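Local coordinates for MaoC-like dehydratase (PDB 3KH8), which probably catalyses the reversible hydration of enoyl-CoA thioesters through a MaoC-like, hot dog-fold hydratase, at residues 57-62 against 79-84; 148-153 against 192-197; 205-210 against 294-299. All coordinates share one frame; numbering follows the deposited sequence.

Interaction 1 of 3, residues 57-62 against 79-84; sequences RDLLMY and EKFSAF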
loop_
_atom_site.group_PDB
_atom_site.type_symbol
_atom_site.label_atom_id
_atom_site.label_comp_id
_atom_site.label_asym_id
_atom_site.label_seq_id
_atom_site.Cartn_x
_atom_site.Cartn_y
_atom_site.Cartn_z
ATOM N N ARG A 57 2.443 5.941 8.474
ATOM C CA ARG A 57 2.552 5.179 7.234
ATOM C C ARG A 57 1.514 4.049 7.167
ATOM O O ARG A 57 0.941 3.804 6.107
ATOM C CB ARG A 57 3.976 4.645 7.067
ATOM C CG ARG A 57 4.239 3.871 5.787
ATOM C CD ARG A 57 5.715 3.558 5.681
ATOM N NE ARG A 57 6.050 2.751 4.515
ATOM C CZ ARG A 57 6.522 1.509 4.580
ATOM N NH1 ARG A 57 6.715 0.931 5.762
ATOM N NH2 ARG A 57 6.816 0.846 3.469
ATOM N N ASP A 58 1.262 3.383 8.297
ATOM C CA ASP A 58 0.208 2.362 8.367
ATOM C C ASP A 58 -1.165 2.938 8.014
ATOM O O ASP A 58 -1.968 2.272 7.366
ATOM C CB ASP A 58 0.150 1.705 9.755
ATOM C CG ASP A 58 1.435 0.974 10.118
ATOM O OD1 ASP A 58 1.989 0.248 9.262
ATOM O OD2 ASP A 58 1.884 1.124 11.277
ATOM N N LEU A 59 -1.427 4.167 8.458
ATOM C CA LEU A 59 -2.692 4.846 8.163
ATOM C C LEU A 59 -2.851 5.126 6.668
ATOM O O LEU A 59 -3.928 4.904 6.100
ATOM C CB LEU A 59 -2.814 6.152 8.964
ATOM C CG LEU A 59 -2.815 6.084 10.500
ATOM C CD1 LEU A 59 -2.935 7.487 11.095
ATOM C CD2 LEU A 59 -3.925 5.195 11.026
ATOM N N LEU A 60 -1.775 5.601 6.042
ATOM C CA LEU A 60 -1.745 5.828 4.595
ATOM C C LEU A 60 -1.932 4.531 3.811
ATOM O O LEU A 60 -2.688 4.495 2.839
ATOM C CB LEU A 60 -0.439 6.523 4.178
ATOM C CG LEU A 60 -0.114 7.882 4.823
ATOM C CD1 LEU A 60 1.241 8.416 4.368
ATOM C CD2 LEU A 60 -1.195 8.906 4.521
ATOM N N MET A 61 -1.248 3.471 4.246
ATOM C CA MET A 61 -1.335 2.159 3.599
ATOM C C MET A 61 -2.749 1.584 3.660
ATOM O O MET A 61 -3.212 0.947 2.710
ATOM C CB MET A 61 -0.351 1.178 4.242
ATOM C CG MET A 61 1.127 1.542 4.043
ATOM S SD MET A 61 2.257 0.388 4.861
ATOM C CE MET A 61 1.610 -1.177 4.275
ATOM N N TYR A 62 -3.417 1.801 4.789
ATOM C CA TYR A 62 -4.813 1.402 4.955
ATOM C C TYR A 62 -5.745 2.198 4.041
ATOM O O TYR A 62 -6.602 1.620 3.370
ATOM C CB TYR A 62 -5.258 1.545 6.418
ATOM C CG TYR A 62 -6.726 1.219 6.621
ATOM C CD1 TYR A 62 -7.184 -0.100 6.542
ATOM C CD2 TYR A 62 -7.660 2.229 6.867
ATOM C CE1 TYR A 62 -8.536 -0.409 6.716
ATOM C CE2 TYR A 62 -9.024 1.928 7.042
ATOM C CZ TYR A 62 -9.446 0.606 6.962
ATOM O OH TYR A 62 -10.779 0.288 7.130
ATOM N N GLU A 79 -4.254 19.525 6.025
ATOM C CA GLU A 79 -4.554 20.317 7.219
ATOM C C GLU A 79 -5.556 19.646 8.157
ATOM O O GLU A 79 -5.624 19.980 9.339
ATOM C CB GLU A 79 -4.962 21.741 6.836
ATOM C CG GLU A 79 -3.751 22.536 6.359
ATOM C CD GLU A 79 -4.060 23.929 5.851
ATOM O OE1 GLU A 79 -5.214 24.388 5.963
ATOM O OE2 GLU A 79 -3.115 24.571 5.342
ATOM N N LYS A 80 -6.314 18.693 7.624
ATOM C CA LYS A 80 -7.199 17.866 8.444
ATOM C C LYS A 80 -6.832 16.380 8.359
ATOM O O LYS A 80 -7.711 15.516 8.453
ATOM C CB LYS A 80 -8.655 18.068 8.032
ATOM C CG LYS A 80 -9.189 19.481 8.233
ATOM C CD LYS A 80 -10.672 19.518 7.905
ATOM C CE LYS A 80 -11.149 20.926 7.598
ATOM N NZ LYS A 80 -12.400 20.889 6.789
ATOM N N PHE A 81 -5.544 16.080 8.185
ATOM C CA PHE A 81 -5.108 14.683 8.098
ATOM C C PHE A 81 -5.632 13.875 9.283
ATOM O O PHE A 81 -5.515 14.298 10.434
ATOM C CB PHE A 81 -3.587 14.532 7.970
ATOM C CG PHE A 81 -3.134 13.092 7.920
ATOM C CD1 PHE A 81 -3.407 12.300 6.800
ATOM C CD2 PHE A 81 -2.471 12.518 8.999
ATOM C CE1 PHE A 81 -3.009 10.960 6.751
ATOM C CE2 PHE A 81 -2.067 11.176 8.963
ATOM C CZ PHE A 81 -2.337 10.397 7.837
ATOM N N SER A 82 -6.230 12.727 8.980
ATOM C CA SER A 82 -6.866 11.886 9.986
ATOM C C SER A 82 -6.677 10.416 9.637
ATOM O O SER A 82 -6.484 10.065 8.468
ATOM C CB SER A 82 -8.370 12.185 10.057
ATOM O OG SER A 82 -8.629 13.556 10.332
ATOM N N ALA A 83 -6.737 9.559 10.652
ATOM C CA ALA A 83 -6.890 8.125 10.416
ATOM C C ALA A 83 -8.270 7.920 9.809
ATOM O O ALA A 83 -9.223 8.613 10.191
ATOM C CB ALA A 83 -6.774 7.356 11.721
ATOM N N PHE A 84 -8.404 6.989 8.869
ATOM C CA PHE A 84 -9.753 6.620 8.445
ATOM C C PHE A 84 -10.463 5.913 9.605
ATOM O O PHE A 84 -9.878 5.029 10.233
ATOM C CB PHE A 84 -9.790 5.780 7.164
ATOM C CG PHE A 84 -11.172 5.670 6.586
ATOM C CD1 PHE A 84 -11.689 6.694 5.795
ATOM C CD2 PHE A 84 -11.982 4.582 6.891
ATOM C CE1 PHE A 84 -12.984 6.620 5.290
ATOM C CE2 PHE A 84 -13.281 4.496 6.390
ATOM C CZ PHE A 84 -13.783 5.514 5.593
HETATM O O HOH W 1 -6.292 5.623 7.400
#
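Leu-59, in helix 56-65, comes closest to the irregular chain 79-84 at Ala-83, with their CA atoms 5.8 Å apart. One water joins the two backbones: it donates to Leu-59 O (2.8 Å) and accepts from Phe-84 N (2.9 Å). The direct contact is apolar. Leu-59 spreads both methyls over Ala-83, and its CD2 lies 3.6 Å from Ala-83 CB. Leu-60 crosses Phe-81 at about a right angle. Its CD2 is 3.5 Å from CE1 of the Phe-81 ring. Phe-81 CG is anti to its backbone N (chi1 178°), which sends the ring across to the two leucines. This is loop-on-helix packing within the N-terminal, hydratase 2-like half of the chain. The helix also lies at the dimer interface. There Leu-60 packs on Leu-225 of the second subunit, and Arg-57 and Asp-58 form reciprocal salt bridges with Asp-58 and Arg-57 of that subunit. One turn along from Leu-59, the edge of the Tyr-62 ring meets Phe-84, with Tyr-62 CE2 3.9 Å from Phe-84 CB. Phe-84 packs edge-to-face with Phe-73 and also touches Ser-259 and Arg-260 of helix 251-266.

Interaction 2 of 3, residues 148-153 against 192-197; sequences KVISFY and KGRKLP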
loop_
_atom_site.group_PDB
_atom_site.type_symbol
_atom_site.label_atom_id
_atom_site.label_comp_id
_atom_site.label_asym_id
_atom_site.label_seq_id
_atom_site.Cartn_x
_atom_site.Cartn_y
_atom_site.Cartn_z
ATOM N N LYS A 148 -12.440 -10.596 24.342
ATOM C CA LYS A 148 -13.253 -11.555 25.076
ATOM C C LYS A 148 -14.420 -12.049 24.225
ATOM O O LYS A 148 -15.069 -11.260 23.531
ATOM C CB LYS A 148 -13.794 -10.912 26.353
ATOM C CG LYS A 148 -14.181 -11.907 27.429
ATOM C CD LYS A 148 -15.175 -11.306 28.408
ATOM C CE LYS A 148 -15.185 -12.071 29.734
ATOM N NZ LYS A 148 -15.295 -13.547 29.556
ATOM N N VAL A 149 -14.681 -13.354 24.286
ATOM C CA VAL A 149 -15.873 -13.932 23.662
ATOM C C VAL A 149 -17.086 -13.568 24.521
ATOM O O VAL A 149 -17.130 -13.900 25.708
ATOM C CB VAL A 149 -15.755 -15.466 23.498
ATOM C CG1 VAL A 149 -17.050 -16.055 22.936
ATOM C CG2 VAL A 149 -14.578 -15.821 22.598
ATOM N N ILE A 150 -18.055 -12.875 23.921
ATOM C CA ILE A 150 -19.212 -12.346 24.662
ATOM C C ILE A 150 -20.544 -13.028 24.323
ATOM O O ILE A 150 -21.535 -12.845 25.035
ATOM C CB ILE A 150 -19.352 -10.803 24.514
ATOM C CG1 ILE A 150 -19.528 -10.404 23.040
ATOM C CG2 ILE A 150 -18.158 -10.095 25.160
ATOM C CD1 ILE A 150 -19.984 -8.970 22.829
ATOM N N SER A 151 -20.561 -13.796 23.236
ATOM C CA SER A 151 -21.749 -14.540 22.820
ATOM C C SER A 151 -21.397 -15.864 22.161
ATOM O O SER A 151 -20.394 -15.972 21.456
ATOM C CB SER A 151 -22.606 -13.715 21.851
ATOM O OG SER A 151 -23.168 -12.587 22.491
ATOM N N PHE A 152 -22.240 -16.864 22.402
ATOM C CA PHE A 152 -22.164 -18.145 21.716
ATOM C C PHE A 152 -23.597 -18.625 21.504
ATOM O O PHE A 152 -24.175 -19.298 22.365
ATOM C CB PHE A 152 -21.351 -19.153 22.535
ATOM C CG PHE A 152 -20.730 -20.248 21.712
ATOM C CD1 PHE A 152 -19.488 -20.063 21.107
ATOM C CD2 PHE A 152 -21.379 -21.467 21.547
ATOM C CE1 PHE A 152 -18.907 -21.073 20.347
ATOM C CE2 PHE A 152 -20.805 -22.486 20.787
ATOM C CZ PHE A 152 -19.567 -22.289 20.188
ATOM N N TYR A 153 -24.173 -18.257 20.363
ATOM C CA TYR A 153 -25.593 -18.486 20.109
ATOM C C TYR A 153 -25.854 -19.620 19.132
ATOM O O TYR A 153 -25.149 -19.767 18.133
ATOM C CB TYR A 153 -26.267 -17.207 19.602
ATOM C CG TYR A 153 -26.591 -16.198 20.683
ATOM C CD1 TYR A 153 -27.490 -16.508 21.704
ATOM C CD2 TYR A 153 -26.014 -14.928 20.674
ATOM C CE1 TYR A 153 -27.798 -15.586 22.697
ATOM C CE2 TYR A 153 -26.317 -13.993 21.667
ATOM C CZ TYR A 153 -27.210 -14.332 22.672
ATOM O OH TYR A 153 -27.520 -13.423 23.655
ATOM N N LYS A 192 -26.060 -18.792 24.846
ATOM C CA LYS A 192 -26.020 -17.631 25.737
ATOM C C LYS A 192 -25.131 -16.539 25.146
ATOM O O LYS A 192 -24.271 -16.814 24.308
ATOM C CB LYS A 192 -25.496 -18.018 27.124
ATOM C CG LYS A 192 -26.448 -18.837 27.985
ATOM C CD LYS A 192 -25.872 -19.019 29.380
ATOM C CE LYS A 192 -26.693 -19.992 30.211
ATOM N NZ LYS A 192 -26.192 -20.043 31.615
ATOM N N GLY A 193 -25.344 -15.303 25.593
ATOM C CA GLY A 193 -24.531 -14.174 25.154
ATOM C C GLY A 193 -25.055 -12.830 25.606
ATOM O O GLY A 193 -25.938 -12.753 26.459
ATOM N N ARG A 194 -24.501 -11.766 25.029
ATOM C CA ARG A 194 -24.949 -10.403 25.307
ATOM C C ARG A 194 -26.344 -10.176 24.735
ATOM O O ARG A 194 -26.762 -10.863 23.800
ATOM C CB ARG A 194 -23.978 -9.375 24.707
ATOM C CG ARG A 194 -23.825 -9.474 23.187
ATOM C CD ARG A 194 -23.620 -8.122 22.527
ATOM N NE ARG A 194 -23.542 -8.260 21.072
ATOM C CZ ARG A 194 -23.557 -7.249 20.207
ATOM N NH1 ARG A 194 -23.649 -5.995 20.632
ATOM N NH2 ARG A 194 -23.481 -7.495 18.906
ATOM N N LYS A 195 -27.054 -9.210 25.306
ATOM C CA LYS A 195 -28.312 -8.743 24.747
ATOM C C LYS A 195 -28.018 -8.084 23.399
ATOM O O LYS A 195 -27.328 -7.062 23.335
ATOM C CB LYS A 195 -28.985 -7.759 25.712
ATOM C CG LYS A 195 -30.223 -7.046 25.170
ATOM C CD LYS A 195 -31.409 -7.989 25.003
ATOM C CE LYS A 195 -32.688 -7.224 24.692
ATOM N NZ LYS A 195 -33.744 -8.114 24.133
ATOM N N LEU A 196 -28.523 -8.690 22.328
ATOM C CA LEU A 196 -28.263 -8.208 20.976
ATOM C C LEU A 196 -29.081 -6.959 20.656
ATOM O O LEU A 196 -30.235 -6.854 21.076
ATOM C CB LEU A 196 -28.549 -9.303 19.943
ATOM C CG LEU A 196 -27.881 -10.676 20.086
ATOM C CD1 LEU A 196 -28.444 -11.638 19.044
ATOM C CD2 LEU A 196 -26.352 -10.603 19.988
ATOM N N PRO A 197 -28.486 -6.004 19.912
ATOM C CA PRO A 197 -29.243 -4.845 19.445
ATOM C C PRO A 197 -30.313 -5.255 18.430
ATOM O O PRO A 197 -30.265 -6.365 17.892
ATOM C CB PRO A 197 -28.175 -3.974 18.768
ATOM C CG PRO A 197 -27.108 -4.918 18.371
ATOM C CD PRO A 197 -27.089 -5.974 19.439
#
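Tyr-153 lays its ring beside the chain at Lys-192 and Gly-193. Lys-192 O sits over the centre of one ring face, 4.0 Å above the plane. At the ring edge, Tyr-153 OH donates to Arg-194 O (2.7 Å), reaching it from above the carbonyl plane. Leu-196 runs antiparallel to the tyrosine side chain, its CD2 3.8 Å from Tyr-153 CE2. The backbones form a short antiparallel pair. The bond from Phe-152 N to Lys-192 O is 2.8 Å long and nearly straight (170°). The return bond, Lys-192 N to Phe-152 O, is longer at 3.2 Å. Beyond it, Arg-194 N turns to Ser-151 OG (3.0 Å) and makes only a weak bond to Ile-150 O. Ile-150 CG1 stands between its backbone N and carbonyl carbon (chi1 60°). From there CD1 reaches Arg-194 CD at 3.7 Å.

The next shell fixes these groups. Ile-150 and Ser-151 form a classic beta bulge opposite Glu-162 of strand 158-169. Glu-162 OE1 is hydrogen-bonded to Ser-151 OG and forms a salt bridge with Arg-194 NE. Lys-192 NZ pairs with Asp-40. The contact thus adds a short, weakly bonded strand, 192-193, alongside strand 141-154, and residues 192-197 lead on toward the MaoC-like part. Ser-151 OG links the Arg-194 amide to Glu-162, so one carboxylate oxygen holds both the serine and the arginine side chain. This shared grip probably favours the charged form of Glu-162.

Interaction 3 of 3, residues 205-210 against 294-299; sequences RQPDFN and RMWQEG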
loop_
_atom_site.group_PDB
_atom_site.type_symbol
_atom_site.label_atom_id
_atom_site.label_comp_id
_atom_site.label_asym_id
_atom_site.label_seq_id
_atom_site.Cartn_x
_atom_site.Cartn_y
_atom_site.Cartn_z
ATOM N N ARG A 205 -38.236 1.506 0.517
ATOM C CA ARG A 205 -38.199 2.681 -0.343
ATOM C C ARG A 205 -36.876 2.780 -1.114
ATOM O O ARG A 205 -35.888 2.117 -0.778
ATOM C CB ARG A 205 -38.438 3.947 0.488
ATOM C CG ARG A 205 -37.402 4.188 1.589
ATOM C CD ARG A 205 -37.925 5.160 2.640
ATOM N NE ARG A 205 -36.895 5.555 3.603
ATOM C CZ ARG A 205 -35.989 6.499 3.372
ATOM N NH1 ARG A 205 -35.982 7.137 2.211
ATOM N NH2 ARG A 205 -35.087 6.806 4.296
ATOM N N GLN A 206 -36.878 3.606 -2.156
ATOM C CA GLN A 206 -35.680 3.914 -2.927
ATOM C C GLN A 206 -34.608 4.482 -1.991
ATOM O O GLN A 206 -34.936 5.245 -1.079
ATOM C CB GLN A 206 -36.037 4.952 -3.985
ATOM C CG GLN A 206 -35.265 4.870 -5.280
ATOM C CD GLN A 206 -35.862 5.775 -6.349
ATOM O OE1 GLN A 206 -37.082 5.823 -6.532
ATOM N NE2 GLN A 206 -35.005 6.504 -7.053
ATOM N N PRO A 207 -33.327 4.118 -2.209
ATOM C CA PRO A 207 -32.274 4.726 -1.386
ATOM C C PRO A 207 -32.254 6.247 -1.534
ATOM O O PRO A 207 -32.543 6.769 -2.612
ATOM C CB PRO A 207 -30.983 4.121 -1.950
ATOM C CG PRO A 207 -31.408 2.863 -2.634
ATOM C CD PRO A 207 -32.782 3.137 -3.166
ATOM N N ASP A 208 -31.931 6.941 -0.447
ATOM C CA ASP A 208 -31.828 8.395 -0.455
ATOM C C ASP A 208 -30.572 8.859 -1.181
ATOM O O ASP A 208 -30.588 9.866 -1.887
ATOM C CB ASP A 208 -31.847 8.931 0.978
ATOM C CG ASP A 208 -33.169 8.668 1.679
ATOM O OD1 ASP A 208 -34.218 8.673 0.998
ATOM O OD2 ASP A 208 -33.161 8.455 2.909
ATOM N N PHE A 209 -29.486 8.109 -1.009
ATOM C CA PHE A 209 -28.206 8.448 -1.620
ATOM C C PHE A 209 -27.518 7.191 -2.135
ATOM O O PHE A 209 -27.691 6.104 -1.582
ATOM C CB PHE A 209 -27.303 9.179 -0.615
ATOM C CG PHE A 209 -27.927 10.418 -0.022
ATOM C CD1 PHE A 209 -28.007 11.599 -0.759
ATOM C CD2 PHE A 209 -28.437 10.402 1.274
ATOM C CE1 PHE A 209 -28.589 12.750 -0.213
ATOM C CE2 PHE A 209 -29.019 11.545 1.829
ATOM C CZ PHE A 209 -29.095 12.721 1.081
ATOM N N ASN A 210 -26.751 7.351 -3.209
ATOM C CA ASN A 210 -25.972 6.263 -3.782
ATOM C C ASN A 210 -24.551 6.720 -4.054
ATOM O O ASN A 210 -24.314 7.891 -4.351
ATOM C CB ASN A 210 -26.605 5.766 -5.086
ATOM C CG ASN A 210 -27.964 5.130 -4.873
ATOM O OD1 ASN A 210 -28.068 3.989 -4.416
ATOM N ND2 ASN A 210 -29.017 5.864 -5.215
ATOM N N ARG A 294 -25.698 1.792 -1.079
ATOM C CA ARG A 294 -27.056 2.350 -1.023
ATOM C C ARG A 294 -27.307 2.895 0.373
ATOM O O ARG A 294 -27.143 2.173 1.352
ATOM C CB ARG A 294 -28.104 1.269 -1.300
ATOM C CG ARG A 294 -27.938 0.498 -2.587
ATOM C CD ARG A 294 -28.875 -0.702 -2.587
ATOM N NE ARG A 294 -28.963 -1.315 -3.908
ATOM C CZ ARG A 294 -29.482 -2.517 -4.148
ATOM N NH1 ARG A 294 -29.952 -3.259 -3.151
ATOM N NH2 ARG A 294 -29.516 -2.981 -5.387
ATOM N N MET A 295 -27.724 4.156 0.466
ATOM C CA MET A 295 -27.872 4.804 1.769
ATOM C C MET A 295 -29.270 5.375 2.021
ATOM O O MET A 295 -29.837 6.073 1.171
ATOM C CB MET A 295 -26.792 5.878 1.960
ATOM C CG MET A 295 -25.359 5.314 1.961
ATOM S SD MET A 295 -24.065 6.554 1.737
ATOM C CE MET A 295 -24.147 6.869 -0.023
ATOM N N TRP A 296 -29.815 5.059 3.193
ATOM C CA TRP A 296 -31.129 5.542 3.610
ATOM C C TRP A 296 -30.993 6.394 4.873
ATOM O O TRP A 296 -30.612 5.890 5.934
ATOM C CB TRP A 296 -32.073 4.371 3.900
ATOM C CG TRP A 296 -32.532 3.568 2.707
ATOM C CD1 TRP A 296 -33.680 3.761 1.982
ATOM C CD2 TRP A 296 -31.884 2.423 2.133
ATOM N NE1 TRP A 296 -33.775 2.817 0.985
ATOM C CE2 TRP A 296 -32.688 1.985 1.053
ATOM C CE3 TRP A 296 -30.697 1.729 2.417
ATOM C CZ2 TRP A 296 -32.347 0.880 0.261
ATOM C CZ3 TRP A 296 -30.354 0.634 1.625
ATOM C CH2 TRP A 296 -31.177 0.223 0.558
ATOM N N GLN A 297 -31.293 7.683 4.740
ATOM C CA GLN A 297 -31.344 8.601 5.876
ATOM C C GLN A 297 -32.578 8.283 6.716
ATOM O O GLN A 297 -33.700 8.280 6.207
ATOM C CB GLN A 297 -31.375 10.056 5.375
ATOM C CG GLN A 297 -31.582 11.129 6.454
ATOM C CD GLN A 297 -30.390 11.287 7.382
ATOM O OE1 GLN A 297 -30.413 10.831 8.525
ATOM N NE2 GLN A 297 -29.338 11.928 6.890
ATOM N N GLU A 298 -32.367 7.991 7.996
ATOM C CA GLU A 298 -33.475 7.691 8.902
ATOM C C GLU A 298 -33.679 8.777 9.960
ATOM O O GLU A 298 -34.560 8.666 10.812
ATOM C CB GLU A 298 -33.303 6.312 9.548
ATOM C CG GLU A 298 -33.405 5.152 8.562
ATOM C CD GLU A 298 -34.802 4.979 7.992
ATOM O OE1 GLU A 298 -35.668 4.420 8.697
ATOM O OE2 GLU A 298 -35.032 5.389 6.836
ATOM N N GLY A 299 -32.870 9.830 9.892
ATOM C CA GLY A 299 -32.956 10.937 10.841
ATOM C C GLY A 299 -32.307 10.602 12.168
ATOM O O GLY A 299 -31.934 9.450 12.419
#
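A chi1 of 60° sets Arg-205 CG over its own backbone, flanked by N and C, and the chain then runs extended to NE. This course carries the guanidinium across Trp-296 to the acids. Trp-296 CG is anti to its carbonyl carbon (chi1 -70°), and its indole reaches back to residues 205-207, with its N-H edge toward Arg-205 O and one face toward Pro-207. The guanidinium and indole planes are nearly perpendicular, with Trp-296 CD1 over the centre of the guanidinium face. The indole NE1 donates to Arg-205 O (2.8 Å), which lies in the ring plane. Pro-207 CA sits over the face of the five-membered ring, 3.7 Å from its centroid, in a CH-pi contact. Pro-207 CG meets Trp-296 CZ2 at 3.6 Å.

Arg-205 grips Asp-208 end-on, NH1 to OD1 and NH2 to OD2. The same NH2 makes an almost straight salt bridge to Glu-298 OE2 (2.9 Å, 178°) in the guanidinium plane, so the three residues form a network. Asp-208 OD2 has a second donor, Gln-297 N (2.7 Å), at its anti lone pair. The arginine probably offsets the charge of both carboxylates. Phe-209 and Met-295 pair through Met-295 N to Phe-209 O (2.8 Å) and Phe-209 N to Met-295 O (3.0 Å). Asp-208 and Phe-209 both face Met-295, a classic beta bulge at the start of strand 209-214.

This strand borders strand 290-297 in the MaoC-like half. On the far edge of 290-297 runs strand 302-309, bonded through Arg-294 and Trp-296. Met-295 packs on Leu-262 and Phe-266 of helix 251-266, and Phe-209 touches Gln-265.

How the interactions relate
The three contacts follow one another along the chain, and none touches another. Interactions 1 and 2 lie on opposite sides of the chain's centre, with their own centres 33 Å apart. Interactions 2 and 3 are 30 Å apart between centres, yet both attach a strand to the same antiparallel sheet. Strands 192-193 and 209-214 are consecutive, and the chain between them leads from one contact to the other. Interactions 1 and 3 approach to about 11 Å between nearest atoms and share helix 251-266 as a neighbour. Interaction 1 alone also meets the second subunit. None of the three contacts is assigned to an active site.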